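Long-range contacts in phenylalanine--tRNA ligase beta subunit (Pyrococcus horikoshii, PDB 2CXI), which forms, as the beta subunit of an alpha2-beta2 enzyme, part of the synthetase that joins L-phenylalanine to tRNA(Phe) at the expense of ATP: residues 23-31 and 65-73; 283-294 and 332-343. All blocks are in the same frame, centred on the assembly; numbering follows the deposited sequence.

Contact 1 of 2, residues 23-31 and 65-73; sequences EWEDLVLYA and VARQIKWAL
Ile69 fills the angle between two helices and meets Trp24, Leu27, Tyr30 and Ala31. Its CG1 stands anti to the carbonyl carbon (chi1 -66°) and CD1 extends the chain. This brings CD1 to 3.5 Å from Trp24 CZ3, at the six-membered ring. The two side chains cross at about a right angle. The CG2 branch goes to Leu27 instead, 3.9 Å from its CG. Leu27 CD2 in turn covers one face of the indole. Trp24 NE1 is hydrogen-bonded to Glu12.

Tyr30 supplies the next largest surface. Its CB points at helix 65-72, and the start of the ring rests on Ala72, with CD2 3.7 Å from Ala72 CB. Further out, Tyr30 CE2 comes within 4.2 Å of Leu73 CD2, the two side chains crossing at about a right angle. Tyr348 also meets this ring.

Ala31 meets the other helix with its CB, 3.6 Å from Val65 CG1. Leu49 of strand 44-51 also touches Val65. The bent chain of Gln68 lies against Tyr30 and Ala31, with Gln68 CG 3.5 Å from Tyr30 O.

No hydrogen bond links the segments; the contact is largely apolar. The short axes approach to 8.9 Å at 100°. The arrangement is a nearly perpendicular helix-helix packing in the buried core of the N-terminal region.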
loop_
_atom_site.group_PDB
_atom_site.type_symbol
_atom_site.label_atom_id
_atom_site.label_comp_id
_atom_site.label_asym_id
_atom_site.label_seq_id
_atom_site.Cartn_x
_atom_site.Cartn_y
_atom_site.Cartn_z
ATOM N N GLU A 23 26.884 36.687 -36.502
ATOM C CA GLU A 23 26.868 36.830 -35.026
ATOM C C GLU A 23 27.063 35.473 -34.296
ATOM O O GLU A 23 27.718 35.414 -33.241
ATOM C CB GLU A 23 25.567 37.473 -34.578
ATOM C CG GLU A 23 25.471 38.966 -34.943
ATOM C CD GLU A 23 24.112 39.573 -34.665
ATOM O OE1 GLU A 23 23.104 38.884 -34.854
ATOM O OE2 GLU A 23 24.070 40.771 -34.287
ATOM N N TRP A 24 26.522 34.408 -34.882
ATOM C CA TRP A 24 26.657 33.028 -34.353
ATOM C C TRP A 24 28.108 32.582 -34.239
ATOM O O TRP A 24 28.468 31.800 -33.362
ATOM C CB TRP A 24 25.803 32.028 -35.153
ATOM C CG TRP A 24 24.413 31.849 -34.507
ATOM C CD1 TRP A 24 23.199 32.296 -34.972
ATOM C CD2 TRP A 24 24.146 31.216 -33.249
ATOM N NE1 TRP A 24 22.189 31.955 -34.090
ATOM C CE2 TRP A 24 22.746 31.326 -33.003
ATOM C CE3 TRP A 24 24.961 30.628 -32.262
ATOM C CZ2 TRP A 24 22.138 30.810 -31.844
ATOM C CZ3 TRP A 24 24.355 30.095 -31.107
ATOM C CH2 TRP A 24 22.953 30.214 -30.908
ATOM N N GLU A 25 28.939 33.145 -35.108
ATOM C CA GLU A 25 30.369 32.863 -35.105
ATOM C C GLU A 25 30.963 33.280 -33.796
ATOM O O GLU A 25 31.804 32.569 -33.290
ATOM C CB GLU A 25 31.089 33.637 -36.221
ATOM C CG GLU A 25 30.677 33.179 -37.606
ATOM C CD GLU A 25 31.369 31.914 -38.059
ATOM O OE1 GLU A 25 32.340 31.464 -37.421
ATOM O OE2 GLU A 25 30.921 31.358 -39.068
ATOM N N ASP A 26 30.547 34.419 -33.252
ATOM C CA ASP A 26 31.027 34.832 -31.911
ATOM C C ASP A 26 30.348 34.068 -30.767
ATOM O O ASP A 26 30.965 33.768 -29.738
ATOM C CB ASP A 26 30.833 36.342 -31.694
ATOM C CG ASP A 26 31.560 37.170 -32.769
ATOM O OD1 ASP A 26 32.685 36.804 -33.152
ATOM O OD2 ASP A 26 31.062 38.148 -33.307
ATOM N N LEU A 27 29.058 33.798 -30.952
ATOM C CA LEU A 27 28.247 33.156 -29.931
ATOM C C LEU A 27 28.771 31.784 -29.537
ATOM O O LEU A 27 28.825 31.458 -28.344
ATOM C CB LEU A 27 26.806 33.002 -30.454
ATOM C CG LEU A 27 25.762 33.975 -29.909
ATOM C CD1 LEU A 27 26.229 35.386 -29.555
ATOM C CD2 LEU A 27 24.506 33.946 -30.787
ATOM N N VAL A 28 29.114 30.970 -30.524
ATOM C CA VAL A 28 29.532 29.602 -30.219
ATOM C C VAL A 28 30.742 29.573 -29.254
ATOM O O VAL A 28 30.800 28.719 -28.381
ATOM C CB VAL A 28 29.756 28.726 -31.466
ATOM C CG1 VAL A 28 28.444 28.563 -32.288
ATOM C CG2 VAL A 28 30.905 29.264 -32.370
ATOM N N LEU A 29 31.675 30.515 -29.409
ATOM C CA LEU A 29 32.862 30.579 -28.544
ATOM C C LEU A 29 32.468 30.832 -27.075
ATOM O O LEU A 29 33.126 30.339 -26.154
ATOM C CB LEU A 29 33.853 31.640 -29.057
ATOM C CG LEU A 29 34.184 31.542 -30.558
ATOM C CD1 LEU A 29 34.980 32.736 -31.131
ATOM C CD2 LEU A 29 34.890 30.189 -30.891
ATOM N N TYR A 30 31.379 31.579 -26.855
ATOM C CA TYR A 30 30.832 31.764 -25.503
ATOM C C TYR A 30 30.435 30.427 -24.845
ATOM O O TYR A 30 30.436 30.307 -23.614
ATOM C CB TYR A 30 29.605 32.717 -25.514
ATOM C CG TYR A 30 29.885 34.144 -25.966
ATOM C CD1 TYR A 30 31.180 34.684 -25.904
ATOM C CD2 TYR A 30 28.844 34.971 -26.420
ATOM C CE1 TYR A 30 31.438 36.008 -26.327
ATOM C CE2 TYR A 30 29.085 36.276 -26.844
ATOM C CZ TYR A 30 30.382 36.787 -26.788
ATOM O OH TYR A 30 30.635 38.084 -27.190
ATOM N N ALA A 31 30.058 29.436 -25.660
ATOM C CA ALA A 31 29.663 28.120 -25.129
ATOM C C ALA A 31 30.833 27.136 -25.163
ATOM O O ALA A 31 30.642 25.917 -25.103
ATOM C CB ALA A 31 28.514 27.567 -25.931
ATOM N N VAL A 65 24.386 24.797 -24.324
ATOM C CA VAL A 65 24.950 25.874 -25.159
ATOM C C VAL A 65 24.166 27.208 -25.013
ATOM O O VAL A 65 24.757 28.294 -24.800
ATOM C CB VAL A 65 25.019 25.417 -26.630
ATOM C CG1 VAL A 65 25.466 26.602 -27.564
ATOM C CG2 VAL A 65 25.975 24.267 -26.761
ATOM N N ALA A 66 22.830 27.112 -25.101
ATOM C CA ALA A 66 21.938 28.254 -24.962
ATOM C C ALA A 66 22.090 28.840 -23.574
ATOM O O ALA A 66 22.074 30.044 -23.393
ATOM C CB ALA A 66 20.498 27.812 -25.193
ATOM N N ARG A 67 22.235 27.973 -22.582
ATOM C CA ARG A 67 22.356 28.446 -21.198
ATOM C C ARG A 67 23.629 29.295 -21.085
ATOM O O ARG A 67 23.574 30.428 -20.628
ATOM C CB ARG A 67 22.381 27.231 -20.241
ATOM C CG ARG A 67 22.289 27.537 -18.718
ATOM C CD ARG A 67 21.970 26.238 -17.958
ATOM N NE ARG A 67 22.982 25.236 -18.274
ATOM C CZ ARG A 67 22.790 23.922 -18.337
ATOM N NH1 ARG A 67 21.593 23.368 -18.084
ATOM N NH2 ARG A 67 23.830 23.154 -18.641
ATOM N N GLN A 68 24.762 28.779 -21.558
ATOM C CA GLN A 68 25.990 29.554 -21.539
ATOM C C GLN A 68 25.871 30.880 -22.232
ATOM O O GLN A 68 26.327 31.907 -21.705
ATOM C CB GLN A 68 27.124 28.836 -22.242
ATOM C CG GLN A 68 28.250 28.700 -21.356
ATOM C CD GLN A 68 27.992 27.437 -20.677
ATOM O OE1 GLN A 68 28.279 27.258 -19.489
ATOM N NE2 GLN A 68 27.374 26.523 -21.433
ATOM N N ILE A 69 25.316 30.848 -23.434
ATOM C CA ILE A 69 25.124 32.087 -24.196
ATOM C C ILE A 69 24.236 33.084 -23.447
ATOM O O ILE A 69 24.506 34.286 -23.469
ATOM C CB ILE A 69 24.634 31.763 -25.618
ATOM C CG1 ILE A 69 25.746 31.029 -26.368
ATOM C CG2 ILE A 69 24.208 33.051 -26.402
ATOM C CD1 ILE A 69 25.238 30.344 -27.679
ATOM N N LYS A 70 23.161 32.607 -22.820
ATOM C CA LYS A 70 22.287 33.521 -22.058
ATOM C C LYS A 70 23.090 34.246 -20.966
ATOM O O LYS A 70 22.915 35.455 -20.753
ATOM C CB LYS A 70 21.075 32.785 -21.433
ATOM C CG LYS A 70 19.928 32.517 -22.462
ATOM C CD LYS A 70 18.653 32.017 -21.802
ATOM C CE LYS A 70 18.814 30.596 -21.297
ATOM N NZ LYS A 70 17.416 30.046 -20.991
ATOM N N TRP A 71 23.951 33.509 -20.260
ATOM C CA TRP A 71 24.820 34.105 -19.238
ATOM C C TRP A 71 25.877 35.038 -19.848
ATOM O O TRP A 71 26.106 36.164 -19.353
ATOM C CB TRP A 71 25.471 32.993 -18.380
ATOM C CG TRP A 71 24.776 32.795 -17.065
ATOM C CD1 TRP A 71 25.201 33.231 -15.858
ATOM C CD2 TRP A 71 23.534 32.098 -16.830
ATOM N NE1 TRP A 71 24.304 32.853 -14.871
ATOM C CE2 TRP A 71 23.277 32.149 -15.447
ATOM C CE3 TRP A 71 22.609 31.429 -17.661
ATOM C CZ2 TRP A 71 22.120 31.585 -14.866
ATOM C CZ3 TRP A 71 21.463 30.850 -17.084
ATOM C CH2 TRP A 71 21.234 30.936 -15.699
ATOM N N ALA A 72 26.490 34.612 -20.942
ATOM C CA ALA A 72 27.462 35.470 -21.637
ATOM C C ALA A 72 26.843 36.811 -22.053
ATOM O O ALA A 72 27.477 37.859 -21.954
ATOM C CB ALA A 72 28.028 34.750 -22.843
ATOM N N LEU A 73 25.593 36.777 -22.501
ATOM C CA LEU A 73 24.905 37.990 -22.908
ATOM C C LEU A 73 24.270 38.737 -21.752
ATOM O O LEU A 73 23.663 39.768 -21.970
ATOM C CB LEU A 73 23.811 37.680 -23.958
ATOM C CG LEU A 73 24.345 37.038 -25.240
ATOM C CD1 LEU A 73 23.198 36.519 -26.130
ATOM C CD2 LEU A 73 25.337 37.950 -26.002
#

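Contact 2 of 2, residues 283-294 and 332-343; sequences FEVELDYIRKLS and IMHARDILEDVL
Leu339 packs into helix 287-294 as a knob into a hole formed by Tyr289, Ile290, Leu293 and Ser294. Its two methyls part: CD1 meets Ser294 CB at 3.6 Å, and CD2 meets Leu293 CB at 3.7 Å. Ile290 works along the same helix face. Its CD1 lies against the backbone of Leu339, while its CG2 branch reaches Val342 CG1 at 3.9 Å. Val285, on the strand, passes Ile338 in the opposite direction. The two helix axes approach to 9.9 Å at 66°.

Two aromatic rings add CH-pi contacts. Ile332 CG2 sits over one face of Phe283, 4.1 Å from the ring centroid. The edge of the Phe283 ring meets residues 333-335, with CE1 3.5 Å from Met333 O. Tyr289 is clamped between Leu293 CG on one face and Ala335 CB on the other, the latter 3.9 Å from the centroid. Its CG lies anti to the backbone N (chi1 170°), which carries the ring across to Ala335.

No hydrogen bond crosses between the segments; several polar groups are bonded within their own. Asp337 OD2 accepts from both Met333 N and His334 N, and so ties down residues 333-334. Ser294 OG donates to Ile290 O at 2.6 Å and is also bonded to Leu296 N. Asp288 bridges to Lys292 and, weakly, to Arg291, which also pairs with Asp300.

Apolar contact thus packs helix 335-343 on residues 283-294, within the B5 domain. The predicted magnesium ligands Asp337, Glu340 and Asp341 bury no surface here, consistent with a metal site shared with the alpha subunit.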
loop_
_atom_site.group_PDB
_atom_site.type_symbol
_atom_site.label_atom_id
_atom_site.label_comp_id
_atom_site.label_asym_id
_atom_site.label_seq_id
_atom_site.Cartn_x
_atom_site.Cartn_y
_atom_site.Cartn_z
ATOM N N PHE A 283 33.115 26.411 -3.446
ATOM C CA PHE A 283 34.547 26.624 -3.577
ATOM C C PHE A 283 34.900 28.007 -3.020
ATOM O O PHE A 283 34.089 28.917 -3.036
ATOM C CB PHE A 283 34.975 26.568 -5.048
ATOM C CG PHE A 283 36.403 26.101 -5.251
ATOM C CD1 PHE A 283 36.705 24.732 -5.282
ATOM C CD2 PHE A 283 37.441 27.032 -5.433
ATOM C CE1 PHE A 283 38.033 24.294 -5.477
ATOM C CE2 PHE A 283 38.785 26.594 -5.639
ATOM C CZ PHE A 283 39.074 25.241 -5.658
ATOM N N GLU A 284 36.133 28.154 -2.543
ATOM C CA GLU A 284 36.608 29.428 -2.007
ATOM C C GLU A 284 37.914 29.803 -2.675
ATOM O O GLU A 284 38.805 28.966 -2.819
ATOM C CB GLU A 284 36.822 29.330 -0.491
ATOM C CG GLU A 284 35.594 28.900 0.288
ATOM C CD GLU A 284 35.719 29.187 1.789
ATOM O OE1 GLU A 284 36.608 29.993 2.170
ATOM O OE2 GLU A 284 34.916 28.636 2.576
ATOM N N VAL A 285 38.022 31.051 -3.102
ATOM C CA VAL A 285 39.258 31.528 -3.718
ATOM C C VAL A 285 39.611 32.940 -3.197
ATOM O O VAL A 285 38.739 33.783 -2.996
ATOM C CB VAL A 285 39.187 31.500 -5.298
ATOM C CG1 VAL A 285 38.266 32.580 -5.820
ATOM C CG2 VAL A 285 40.593 31.593 -5.923
ATOM N N GLU A 286 40.899 33.184 -3.008
ATOM C CA GLU A 286 41.400 34.533 -2.660
ATOM C C GLU A 286 41.412 35.373 -3.930
ATOM O O GLU A 286 42.027 34.975 -4.904
ATOM C CB GLU A 286 42.847 34.400 -2.128
ATOM C CG GLU A 286 42.932 33.717 -0.766
ATOM C CD GLU A 286 42.318 34.573 0.328
ATOM O OE1 GLU A 286 42.089 35.790 0.088
ATOM O OE2 GLU A 286 42.042 34.035 1.423
ATOM N N LEU A 287 40.767 36.539 -3.930
ATOM C CA LEU A 287 40.717 37.357 -5.155
ATOM C C LEU A 287 42.093 37.868 -5.608
ATOM O O LEU A 287 42.326 38.114 -6.792
ATOM C CB LEU A 287 39.738 38.506 -5.005
ATOM C CG LEU A 287 38.298 37.985 -4.851
ATOM C CD1 LEU A 287 37.412 39.052 -4.304
ATOM C CD2 LEU A 287 37.747 37.467 -6.163
ATOM N N ASP A 288 43.019 37.998 -4.664
ATOM C CA ASP A 288 44.362 38.420 -5.060
ATOM C C ASP A 288 45.113 37.298 -5.809
ATOM O O ASP A 288 45.967 37.593 -6.624
ATOM C CB ASP A 288 45.145 39.030 -3.899
ATOM C CG ASP A 288 46.228 39.999 -4.378
ATOM O OD1 ASP A 288 45.926 41.094 -4.935
ATOM O OD2 ASP A 288 47.417 39.710 -4.265
ATOM N N TYR A 289 44.747 36.029 -5.578
ATOM C CA TYR A 289 45.270 34.926 -6.389
ATOM C C TYR A 289 44.876 35.134 -7.858
ATOM O O TYR A 289 45.704 35.013 -8.757
ATOM C CB TYR A 289 44.780 33.573 -5.894
ATOM C CG TYR A 289 45.093 32.411 -6.825
ATOM C CD1 TYR A 289 44.209 32.028 -7.855
ATOM C CD2 TYR A 289 46.248 31.653 -6.636
ATOM C CE1 TYR A 289 44.522 30.946 -8.699
ATOM C CE2 TYR A 289 46.561 30.580 -7.465
ATOM C CZ TYR A 289 45.696 30.231 -8.482
ATOM O OH TYR A 289 46.039 29.154 -9.257
ATOM N N ILE A 290 43.613 35.484 -8.080
ATOM C CA ILE A 290 43.119 35.744 -9.418
ATOM C C ILE A 290 43.871 36.900 -10.111
ATOM O O ILE A 290 44.297 36.780 -11.290
ATOM C CB ILE A 290 41.576 36.010 -9.374
ATOM C CG1 ILE A 290 40.815 34.797 -8.799
ATOM C CG2 ILE A 290 41.050 36.387 -10.760
ATOM C CD1 ILE A 290 40.840 33.595 -9.686
ATOM N N ARG A 291 44.001 38.031 -9.404
ATOM C CA ARG A 291 44.796 39.163 -9.921
ATOM C C ARG A 291 46.247 38.772 -10.215
ATOM O O ARG A 291 46.721 38.977 -11.327
ATOM C CB ARG A 291 44.776 40.333 -8.931
ATOM C CG ARG A 291 43.615 41.247 -9.155
ATOM C CD ARG A 291 43.583 42.476 -8.221
ATOM N NE ARG A 291 43.366 42.083 -6.837
ATOM C CZ ARG A 291 42.190 41.936 -6.277
ATOM N NH1 ARG A 291 41.092 42.165 -6.973
ATOM N NH2 ARG A 291 42.119 41.577 -4.999
ATOM N N LYS A 292 46.928 38.191 -9.233
ATOM C CA LYS A 292 48.353 37.911 -9.345
ATOM C C LYS A 292 48.683 36.906 -10.453
ATOM O O LYS A 292 49.676 37.052 -11.170
ATOM C CB LYS A 292 48.906 37.451 -7.990
ATOM C CG LYS A 292 49.104 38.595 -6.981
ATOM C CD LYS A 292 50.147 39.636 -7.500
ATOM C CE LYS A 292 49.803 41.070 -7.125
ATOM N NZ LYS A 292 49.525 41.233 -5.671
ATOM N N LEU A 293 47.829 35.898 -10.628
ATOM C CA LEU A 293 48.144 34.890 -11.616
ATOM C C LEU A 293 47.582 35.204 -13.002
ATOM O O LEU A 293 48.079 34.693 -13.992
ATOM C CB LEU A 293 47.816 33.472 -11.100
ATOM C CG LEU A 293 48.595 32.843 -9.906
ATOM C CD1 LEU A 293 50.038 32.557 -10.171
ATOM C CD2 LEU A 293 48.529 33.632 -8.585
ATOM N N SER A 294 46.553 36.046 -13.095
ATOM C CA SER A 294 46.001 36.412 -14.401
ATOM C C SER A 294 46.798 37.513 -15.111
ATOM O O SER A 294 46.689 37.665 -16.329
ATOM C CB SER A 294 44.567 36.889 -14.301
ATOM O OG SER A 294 44.471 38.082 -13.555
ATOM N N ILE A 332 35.570 21.472 -11.441
ATOM C CA ILE A 332 36.312 22.390 -10.579
ATOM C C ILE A 332 37.014 21.606 -9.475
ATOM O O ILE A 332 36.364 20.851 -8.744
ATOM C CB ILE A 332 35.379 23.454 -9.997
ATOM C CG1 ILE A 332 34.861 24.372 -11.112
ATOM C CG2 ILE A 332 36.106 24.290 -8.943
ATOM C CD1 ILE A 332 33.679 25.193 -10.691
HETATM N N MSE A 333 38.342 21.754 -9.386
HETATM C CA MSE A 333 39.170 21.025 -8.403
HETATM C C MSE A 333 40.168 21.959 -7.709
HETATM O O MSE A 333 40.398 21.857 -6.509
HETATM C CB MSE A 333 39.958 19.911 -9.099
HETATM C CG MSE A 333 39.495 18.487 -8.858
HETATM SE SE MSE A 333 40.038 17.274 -10.311
HETATM C CE MSE A 333 40.474 15.737 -9.225
ATOM N N HIS A 334 40.736 22.890 -8.477
ATOM C CA HIS A 334 41.830 23.729 -7.986
ATOM C C HIS A 334 41.557 25.218 -8.221
ATOM O O HIS A 334 40.785 25.574 -9.108
ATOM C CB HIS A 334 43.128 23.337 -8.715
ATOM C CG HIS A 334 43.485 21.890 -8.589
ATOM N ND1 HIS A 334 43.668 21.276 -7.371
ATOM C CD2 HIS A 334 43.675 20.930 -9.530
ATOM C CE1 HIS A 334 43.961 20.001 -7.558
ATOM N NE2 HIS A 334 43.984 19.766 -8.860
ATOM N N ALA A 335 42.233 26.082 -7.459
ATOM C CA ALA A 335 42.152 27.542 -7.672
ATOM C C ALA A 335 42.386 27.959 -9.142
ATOM O O ALA A 335 41.713 28.890 -9.662
ATOM C CB ALA A 335 43.083 28.291 -6.727
ATOM N N ARG A 336 43.281 27.251 -9.832
ATOM C CA ARG A 336 43.539 27.592 -11.254
ATOM C C ARG A 336 42.275 27.370 -12.153
ATOM O O ARG A 336 42.193 27.915 -13.248
ATOM C CB ARG A 336 44.725 26.820 -11.821
ATOM C CG ARG A 336 44.430 25.314 -12.013
ATOM C CD ARG A 336 45.456 24.555 -12.810
ATOM N NE ARG A 336 45.338 23.097 -12.630
ATOM C CZ ARG A 336 46.307 22.242 -12.929
ATOM N NH1 ARG A 336 47.494 22.679 -13.372
ATOM N NH2 ARG A 336 46.104 20.943 -12.771
ATOM N N ASP A 337 41.331 26.541 -11.702
ATOM C CA ASP A 337 40.060 26.344 -12.440
ATOM C C ASP A 337 39.149 27.590 -12.345
ATOM O O ASP A 337 38.480 27.920 -13.315
ATOM C CB ASP A 337 39.289 25.088 -11.978
ATOM C CG ASP A 337 40.100 23.822 -12.078
ATOM O OD1 ASP A 337 40.825 23.646 -13.076
ATOM O OD2 ASP A 337 40.079 22.935 -11.196
ATOM N N ILE A 338 39.112 28.240 -11.165
ATOM C CA ILE A 338 38.410 29.511 -11.026
ATOM C C ILE A 338 39.076 30.558 -11.914
ATOM O O ILE A 338 38.400 31.335 -12.599
ATOM C CB ILE A 338 38.383 29.998 -9.561
ATOM C CG1 ILE A 338 37.947 28.853 -8.601
ATOM C CG2 ILE A 338 37.460 31.208 -9.435
ATOM C CD1 ILE A 338 36.551 28.152 -9.008
ATOM N N LEU A 339 40.416 30.566 -11.880
ATOM C CA LEU A 339 41.185 31.516 -12.700
ATOM C C LEU A 339 40.869 31.365 -14.184
ATOM O O LEU A 339 40.711 32.361 -14.911
ATOM C CB LEU A 339 42.706 31.326 -12.449
ATOM C CG LEU A 339 43.676 32.081 -13.400
ATOM C CD1 LEU A 339 43.451 33.591 -13.370
ATOM C CD2 LEU A 339 45.150 31.700 -13.016
ATOM N N GLU A 340 40.779 30.122 -14.640
ATOM C CA GLU A 340 40.430 29.863 -16.052
ATOM C C GLU A 340 39.083 30.465 -16.424
ATOM O O GLU A 340 38.928 31.070 -17.476
ATOM C CB GLU A 340 40.421 28.348 -16.339
ATOM C CG GLU A 340 40.536 27.974 -17.811
ATOM C CD GLU A 340 41.898 28.364 -18.398
ATOM O OE1 GLU A 340 42.885 28.504 -17.636
ATOM O OE2 GLU A 340 42.005 28.518 -19.627
ATOM N N ASP A 341 38.093 30.322 -15.548
ATOM C CA ASP A 341 36.745 30.845 -15.876
ATOM C C ASP A 341 36.738 32.373 -15.921
ATOM O O ASP A 341 36.028 32.972 -16.718
ATOM C CB ASP A 341 35.692 30.344 -14.869
ATOM C CG ASP A 341 35.277 28.898 -15.113
ATOM O OD1 ASP A 341 35.593 28.357 -16.192
ATOM O OD2 ASP A 341 34.601 28.251 -14.279
ATOM N N VAL A 342 37.501 33.004 -15.033
ATOM C CA VAL A 342 37.697 34.488 -15.087
ATOM C C VAL A 342 38.293 34.926 -16.438
ATOM O O VAL A 342 37.825 35.921 -17.053
ATOM C CB VAL A 342 38.560 34.997 -13.893
ATOM C CG1 VAL A 342 38.880 36.513 -14.027
ATOM C CG2 VAL A 342 37.823 34.764 -12.569
ATOM N N LEU A 343 39.313 34.185 -16.898
ATOM C CA LEU A 343 39.982 34.502 -18.160
ATOM C C LEU A 343 39.019 34.319 -19.311
ATOM O O LEU A 343 38.952 35.153 -20.190
ATOM C CB LEU A 343 41.248 33.643 -18.373
ATOM C CG LEU A 343 42.406 33.859 -17.404
ATOM C CD1 LEU A 343 43.546 32.844 -17.630
ATOM C CD2 LEU A 343 42.954 35.301 -17.452
#

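In this N-terminal part of the beta subunit, helix 21-30 leads into strands 33-41 and 44-51, and contact 1 closes this loop when helix 62-72 packs back on it. The chain then builds the large mixed sheet, much of it in the B3/4 region. Only afterwards does contact 2 open, closing a second loop through helix 300-309 and strands 313-317 and 320-325. The two contacts are in series and neither nest nor cross. The centres of contacts 1 and 2 are about 22 Å apart, and the nearest atoms of contacts 1 and 2 about 8 Å. Contact 1 joins two helices of the N-terminal region; contact 2 joins a strand and helix of the B5 domain to its last helix.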